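Local coordinates for protein beta-galactosidase (Bacillus circulans subsp. alkalophilus, PDB 3TTY) that hydrolyses terminal beta-linked galactose from galactosides, as a trimeric TIM-barrel glycoside hydrolase with a galactose-binding pocket, at residues 57-63 / 131-136; 200-206 / 217-222. One frame throughout, in Å; residues are numbered along the deposited sequence.

Contact 1 of 2, residues 57-63 / 131-136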
loop_
_atom_site.group_PDB
_atom_site.type_symbol
_atom_site.label_atom_id
_atom_site.label_comp_id
_atom_site.label_asym_id
_atom_site.label_seq_id
_atom_site.Cartn_x
_atom_site.Cartn_y
_atom_site.Cartn_z
ATOM N N TYR A 57 -32.193 25.102 -21.508
ATOM C CA TYR A 57 -31.901 25.664 -20.190
ATOM C C TYR A 57 -33.191 25.935 -19.399
ATOM O O TYR A 57 -34.109 26.598 -19.883
ATOM C CB TYR A 57 -31.083 26.966 -20.310
ATOM C CG TYR A 57 -29.710 26.791 -20.946
ATOM C CD1 TYR A 57 -28.582 26.562 -20.168
ATOM C CD2 TYR A 57 -29.546 26.849 -22.320
ATOM C CE1 TYR A 57 -27.335 26.394 -20.743
ATOM C CE2 TYR A 57 -28.294 26.683 -22.908
ATOM C CZ TYR A 57 -27.202 26.460 -22.115
ATOM O OH TYR A 57 -25.971 26.302 -22.695
ATOM N N ASP A 58 -33.250 25.426 -18.174
ATOM C CA ASP A 58 -34.402 25.647 -17.317
ATOM C C ASP A 58 -33.988 26.283 -15.996
ATOM O O ASP A 58 -33.267 25.680 -15.209
ATOM C CB ASP A 58 -35.165 24.347 -17.064
ATOM C CG ASP A 58 -36.342 24.549 -16.120
ATOM O OD1 ASP A 58 -37.034 25.585 -16.234
ATOM O OD2 ASP A 58 -36.565 23.687 -15.250
ATOM N N PHE A 59 -34.443 27.510 -15.769
ATOM C CA PHE A 59 -34.091 28.251 -14.567
ATOM C C PHE A 59 -35.308 28.488 -13.673
ATOM O O PHE A 59 -35.184 29.090 -12.601
ATOM C CB PHE A 59 -33.472 29.605 -14.931
ATOM C CG PHE A 59 -32.136 29.516 -15.629
ATOM C CD1 PHE A 59 -30.964 29.341 -14.901
ATOM C CD2 PHE A 59 -32.046 29.666 -17.006
ATOM C CE1 PHE A 59 -29.729 29.292 -15.538
ATOM C CE2 PHE A 59 -30.817 29.621 -17.650
ATOM C CZ PHE A 59 -29.654 29.435 -16.912
ATOM N N THR A 60 -36.483 28.027 -14.106
ATOM C CA THR A 60 -37.713 28.309 -13.359
ATOM C C THR A 60 -37.650 27.796 -11.921
ATOM O O THR A 60 -38.110 28.472 -11.004
ATOM C CB THR A 60 -38.981 27.797 -14.086
ATOM O OG1 THR A 60 -38.964 26.364 -14.154
ATOM C CG2 THR A 60 -39.051 28.383 -15.495
ATOM N N TRP A 61 -37.048 26.624 -11.729
ATOM C CA TRP A 61 -36.897 26.027 -10.403
ATOM C C TRP A 61 -36.048 26.939 -9.524
ATOM O O TRP A 61 -36.328 27.138 -8.338
ATOM C CB TRP A 61 -36.233 24.639 -10.505
ATOM C CG TRP A 61 -34.806 24.708 -10.981
ATOM C CD1 TRP A 61 -34.378 24.793 -12.272
ATOM C CD2 TRP A 61 -33.627 24.744 -10.166
ATOM N NE1 TRP A 61 -33.006 24.872 -12.314
ATOM C CE2 TRP A 61 -32.521 24.846 -11.033
ATOM C CE3 TRP A 61 -33.401 24.697 -8.785
ATOM C CZ2 TRP A 61 -31.206 24.891 -10.568
ATOM C CZ3 TRP A 61 -32.094 24.738 -8.325
ATOM C CH2 TRP A 61 -31.014 24.838 -9.213
ATOM N N LEU A 62 -35.001 27.487 -10.118
ATOM C CA LEU A 62 -34.073 28.345 -9.396
ATOM C C LEU A 62 -34.694 29.714 -9.085
ATOM O O LEU A 62 -34.485 30.257 -8.003
ATOM C CB LEU A 62 -32.784 28.512 -10.204
ATOM C CG LEU A 62 -31.714 29.382 -9.565
ATOM C CD1 LEU A 62 -31.347 28.790 -8.233
ATOM C CD2 LEU A 62 -30.512 29.491 -10.490
ATOM N N ASP A 63 -35.452 30.267 -10.032
ATOM C CA ASP A 63 -36.225 31.489 -9.770
ATOM C C ASP A 63 -36.982 31.372 -8.446
ATOM O O ASP A 63 -36.955 32.280 -7.626
ATOM C CB ASP A 63 -37.248 31.760 -10.883
ATOM C CG ASP A 63 -36.608 32.132 -12.202
ATOM O OD1 ASP A 63 -35.376 32.299 -12.258
ATOM O OD2 ASP A 63 -37.355 32.259 -13.195
ATOM N N LYS A 131 -25.500 33.028 -18.790
ATOM C CA LYS A 131 -26.955 33.039 -18.699
ATOM C C LYS A 131 -27.446 33.302 -17.289
ATOM O O LYS A 131 -28.455 33.967 -17.102
ATOM C CB LYS A 131 -27.546 31.728 -19.221
ATOM C CG LYS A 131 -27.505 31.579 -20.748
ATOM C CD LYS A 131 -28.076 30.236 -21.185
ATOM C CE LYS A 131 -28.233 30.164 -22.700
ATOM N NZ LYS A 131 -29.181 31.195 -23.205
ATOM N N LEU A 132 -26.751 32.770 -16.291
ATOM C CA LEU A 132 -27.135 33.020 -14.904
ATOM C C LEU A 132 -26.998 34.505 -14.560
ATOM O O LEU A 132 -27.892 35.094 -13.946
ATOM C CB LEU A 132 -26.296 32.181 -13.932
ATOM C CG LEU A 132 -26.587 30.681 -13.839
ATOM C CD1 LEU A 132 -25.403 29.942 -13.250
ATOM C CD2 LEU A 132 -27.857 30.402 -13.031
ATOM N N ALA A 133 -25.873 35.107 -14.935
ATOM C CA ALA A 133 -25.630 36.498 -14.573
ATOM C C ALA A 133 -26.594 37.396 -15.331
ATOM O O ALA A 133 -27.131 38.354 -14.777
ATOM C CB ALA A 133 -24.169 36.902 -14.839
ATOM N N GLU A 134 -26.833 37.075 -16.594
ATOM C CA GLU A 134 -27.798 37.829 -17.373
ATOM C C GLU A 134 -29.194 37.740 -16.752
ATOM O O GLU A 134 -29.876 38.754 -16.578
ATOM C CB GLU A 134 -27.825 37.344 -18.822
ATOM C CG GLU A 134 -29.006 37.886 -19.639
ATOM C CD GLU A 134 -29.016 37.364 -21.074
ATOM O OE1 GLU A 134 -29.143 38.194 -22.003
ATOM O OE2 GLU A 134 -28.901 36.128 -21.273
ATOM N N ARG A 135 -29.622 36.529 -16.417
ATOM C CA ARG A 135 -30.975 36.345 -15.894
ATOM C C ARG A 135 -31.170 37.093 -14.577
ATOM O O ARG A 135 -32.237 37.656 -14.330
ATOM C CB ARG A 135 -31.307 34.864 -15.704
ATOM C CG ARG A 135 -32.757 34.601 -15.310
ATOM C CD ARG A 135 -33.033 33.115 -15.190
ATOM N NE ARG A 135 -34.452 32.819 -15.016
ATOM C CZ ARG A 135 -35.295 32.638 -16.025
ATOM N NH1 ARG A 135 -34.861 32.738 -17.275
ATOM N NH2 ARG A 135 -36.570 32.361 -15.793
ATOM N N TYR A 136 -30.146 37.098 -13.733
ATOM C CA TYR A 136 -30.293 37.681 -12.401
ATOM C C TYR A 136 -29.536 38.989 -12.234
ATOM O O TYR A 136 -29.254 39.395 -11.112
ATOM C CB TYR A 136 -29.864 36.672 -11.324
ATOM C CG TYR A 136 -30.627 35.366 -11.403
ATOM C CD1 TYR A 136 -32.005 35.344 -11.265
ATOM C CD2 TYR A 136 -29.975 34.160 -11.626
ATOM C CE1 TYR A 136 -32.723 34.164 -11.344
ATOM C CE2 TYR A 136 -30.693 32.961 -11.710
ATOM C CZ TYR A 136 -32.059 32.974 -11.565
ATOM O OH TYR A 136 -32.786 31.807 -11.642
#

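Contact 2 of 2, residues 200-206 / 217-222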
loop_
_atom_site.group_PDB
_atom_site.type_symbol
_atom_site.label_atom_id
_atom_site.label_comp_id
_atom_site.label_asym_id
_atom_site.label_seq_id
_atom_site.Cartn_x
_atom_site.Cartn_y
_atom_site.Cartn_z
ATOM N N PRO A 200 4.125 14.365 -17.593
ATOM C CA PRO A 200 4.754 13.472 -16.626
ATOM C C PRO A 200 3.732 12.802 -15.715
ATOM O O PRO A 200 3.133 13.453 -14.876
ATOM C CB PRO A 200 5.644 14.423 -15.809
ATOM C CG PRO A 200 4.918 15.752 -15.854
ATOM C CD PRO A 200 4.107 15.770 -17.133
ATOM N N ASN A 201 3.528 11.505 -15.895
ATOM C CA ASN A 201 2.721 10.716 -14.968
ATOM C C ASN A 201 3.285 9.303 -14.923
ATOM O O ASN A 201 4.445 9.100 -15.255
ATOM C CB ASN A 201 1.227 10.751 -15.336
ATOM C CG ASN A 201 0.939 10.143 -16.694
ATOM O OD1 ASN A 201 1.813 9.551 -17.317
ATOM N ND2 ASN A 201 -0.305 10.266 -17.147
ATOM N N ALA A 202 2.484 8.332 -14.518
ATOM C CA ALA A 202 2.998 6.975 -14.336
ATOM C C ALA A 202 3.471 6.308 -15.636
ATOM O O ALA A 202 4.184 5.313 -15.596
ATOM C CB ALA A 202 1.962 6.089 -13.618
ATOM N N LEU A 203 3.068 6.847 -16.784
ATOM C CA LEU A 203 3.481 6.280 -18.060
ATOM C C LEU A 203 4.857 6.808 -18.484
ATOM O O LEU A 203 5.468 6.264 -19.391
ATOM C CB LEU A 203 2.455 6.579 -19.165
ATOM C CG LEU A 203 1.003 6.096 -18.988
ATOM C CD1 LEU A 203 0.105 6.474 -20.191
ATOM C CD2 LEU A 203 0.943 4.591 -18.729
ATOM N N SER A 204 5.341 7.863 -17.827
ATOM C CA SER A 204 6.502 8.585 -18.338
ATOM C C SER A 204 7.613 8.823 -17.310
ATOM O O SER A 204 8.439 7.950 -17.119
ATOM C CB SER A 204 6.066 9.890 -19.022
ATOM O OG SER A 204 5.253 10.672 -18.159
ATOM N N GLU A 205 7.630 9.983 -16.648
ATOM C CA GLU A 205 8.714 10.319 -15.722
ATOM C C GLU A 205 8.408 10.082 -14.243
ATOM O O GLU A 205 9.301 10.171 -13.405
ATOM C CB GLU A 205 9.117 11.789 -15.876
ATOM C CG GLU A 205 9.596 12.193 -17.250
ATOM C CD GLU A 205 10.933 11.560 -17.642
ATOM O OE1 GLU A 205 11.447 11.920 -18.717
ATOM O OE2 GLU A 205 11.459 10.707 -16.890
ATOM N N GLU A 206 7.154 9.816 -13.909
ATOM C CA GLU A 206 6.752 9.847 -12.501
ATOM C C GLU A 206 6.284 8.500 -12.000
ATOM O O GLU A 206 5.906 7.633 -12.784
ATOM C CB GLU A 206 5.669 10.905 -12.254
ATOM C CG GLU A 206 6.207 12.327 -12.412
ATOM C CD GLU A 206 5.224 13.416 -11.995
ATOM O OE1 GLU A 206 5.491 14.593 -12.315
ATOM O OE2 GLU A 206 4.194 13.106 -11.350
ATOM N N ILE A 217 10.427 18.994 -15.512
ATOM C CA ILE A 217 9.202 18.693 -16.236
ATOM C C ILE A 217 8.001 18.616 -15.273
ATOM O O ILE A 217 6.967 19.231 -15.499
ATOM C CB ILE A 217 9.362 17.373 -17.010
ATOM C CG1 ILE A 217 10.561 17.470 -17.956
ATOM C CG2 ILE A 217 8.097 17.038 -17.779
ATOM C CD1 ILE A 217 10.783 16.225 -18.806
ATOM N N SER A 218 8.159 17.861 -14.194
ATOM C CA SER A 218 7.104 17.692 -13.205
ATOM C C SER A 218 6.692 19.031 -12.609
ATOM O O SER A 218 5.506 19.306 -12.425
ATOM C CB SER A 218 7.586 16.761 -12.104
ATOM O OG SER A 218 7.803 15.459 -12.618
ATOM N N LEU A 219 7.682 19.863 -12.315
ATOM C CA LEU A 219 7.440 21.180 -11.744
ATOM C C LEU A 219 6.626 22.052 -12.697
ATOM O O LEU A 219 5.614 22.619 -12.302
ATOM C CB LEU A 219 8.769 21.855 -11.405
ATOM C CG LEU A 219 8.740 23.250 -10.777
ATOM C CD1 LEU A 219 7.797 23.287 -9.595
ATOM C CD2 LEU A 219 10.161 23.687 -10.363
ATOM N N ASP A 220 7.077 22.152 -13.949
ATOM C CA ASP A 220 6.359 22.896 -14.982
ATOM C C ASP A 220 4.965 22.380 -15.267
ATOM O O ASP A 220 4.080 23.157 -15.585
ATOM C CB ASP A 220 7.148 22.949 -16.298
ATOM C CG ASP A 220 8.272 23.969 -16.258
ATOM O OD1 ASP A 220 9.118 23.955 -17.176
ATOM O OD2 ASP A 220 8.326 24.762 -15.289
ATOM N N TYR A 221 4.762 21.076 -15.179
ATOM C CA TYR A 221 3.435 20.559 -15.474
ATOM C C TYR A 221 2.436 20.980 -14.383
ATOM O O TYR A 221 1.279 21.325 -14.670
ATOM C CB TYR A 221 3.464 19.041 -15.663
ATOM C CG TYR A 221 2.241 18.538 -16.387
ATOM C CD1 TYR A 221 2.129 18.664 -17.775
ATOM C CD2 TYR A 221 1.189 17.947 -15.686
ATOM C CE1 TYR A 221 0.999 18.207 -18.445
ATOM C CE2 TYR A 221 0.065 17.486 -16.345
ATOM C CZ TYR A 221 -0.027 17.626 -17.717
ATOM O OH TYR A 221 -1.146 17.177 -18.358
ATOM N N ARG A 222 2.899 20.977 -13.135
ATOM C CA ARG A 222 2.076 21.449 -12.034
ATOM C C ARG A 222 1.765 22.944 -12.181
ATOM O O ARG A 222 0.626 23.365 -11.958
ATOM C CB ARG A 222 2.722 21.105 -10.684
ATOM C CG ARG A 222 2.596 19.625 -10.331
ATOM C CD ARG A 222 3.714 19.114 -9.428
ATOM N NE ARG A 222 3.509 17.707 -9.064
ATOM C CZ ARG A 222 3.772 16.674 -9.869
ATOM N NH1 ARG A 222 4.259 16.883 -11.089
ATOM N NH2 ARG A 222 3.543 15.430 -9.461
#

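Contact 1 of 2, residues 57-63 / 131-136
Phe59 is the main bump of this contact: its ring enters the hollow bounded by Lys131, Leu132, Arg135 and Tyr136, and it loses more surface here than any other residue of the two segments. The tightest apolar touch is at Phe59 CE1, which comes within 3.3 Å of Leu132 CD2. Phe59 CZ lies 3.9 Å from Lys131 CB. The Arg135 side chain runs antiparallel to that of Phe59, its guanidinium plane only 18° from the ring plane, with Phe59 CB over one guanidinium face. A second bump is the aliphatic arm of Lys131, laid at about a right angle across the Tyr57 ring. Its CD sits almost exactly over the centre, 3.6 Å from the centroid, a clear CH-pi contact. The chain then bends at its last torsion (chi4 -62°), and NZ ends off-centre, 4.9 Å from the centroid of the Tyr57 ring, in a looser cation-pi arrangement. Deeper down, Leu62 fills the angle between Leu132 and the phenol end of Tyr136, with Leu62 CG 3.4 Å from Tyr136 OH.

These side chains join the start of helix 60-71 to the end of helix 119-135, the helices that follow the second and third strands of the TIM barrel. Asp58 caps the first helix by accepting from Thr60 N.

The exposed Arg135 grips Asp63 side-on: NE reaches OD1, and NH2 meets OD2 at 2.7 Å with an almost straight bond (175°). Both acceptors use syn lone pairs. Tyr136 OH also donates to Asp63 OD1, nearly along its C-O axis, at 2.7 Å. Three bonds thus fix the carboxylate's rotation and satisfy the hydroxyl of a buried tyrosine, and the paired arginine would favour an ionised Asp63.

Contact 2 of 2, residues 200-206 / 217-222
Glu206 OE1 and Ser218 OG lie only 2.5 Å apart, an unusually short hydrogen bond whose exact length is doubtful at this resolution. The serine hydroxyl is the donor in this pair and also bonds to Thr212 OG1. OE1 has a second donor as well, Arg222 NH1 at 2.9 Å, which approaches on the syn lone pair. Arg222 NH2 completes an end-on grip by reaching Glu206 OE2 at 3.1 Å in a practically straight bond (178°). The carboxylate and guanidinium are not coplanar, however: their planes are 40° apart, and NH2 meets OE2 on the syn side but out of the carboxylate plane. NH1 also donates to Ser218 O, which lies near the guanidinium plane, and enters from the face of that carbonyl opposite to Arg222 N.

Helix 215-243, which carries Ser218 and Arg222, is the last helix before strand 249-253, the fifth strand of the TIM barrel. The loop packed on it forms a type I beta turn from Asn201 to Ser204, with an Asx turn in which Asn201 OD1 accepts from Leu203 N.

Pro200 forms the apolar half of the contact. Its CD rests over one face of the Tyr221 ring, toward the rim, 3.4 Å from Tyr221 CG, and Pro200 CG packs against Ile217 CG2 at 3.9 Å. Tyr221 CG stands anti to its own backbone nitrogen (chi1 -162°), which turns the ring under the proline. The hydroxyl of Tyr221 bonds to the backbone O of Cys155, one of the four cysteines of the zinc site with Cys115, Cys157 and Cys160. Farther along the loop, the carboxylate of Glu205 bridges two partners: OE1 bonds to His189, and OE2 accepts from the backbone N of Gly110 of the second subunit.

Contacts 1 and 2 both belong to the catalytic barrel domain, yet their centres lie about 41 Å apart and they share no helix. Contact 1 joins two barrel helices at a partly buried place, and no other chain of the assembly touches it; contact 2 fixes a loop on a third barrel helix, with every touching residue buried and the second subunit bonded to the same loop. Each has a two-pronged arginine-carboxylate pair with a hydroxyl as additional donor. In 57-63/131-136 that pair is side-on, nearly coplanar and partly exposed, beside a buried phenylalanine; in 200-206/217-222 it is end-on, twisted and buried, beside proline packing near the zinc.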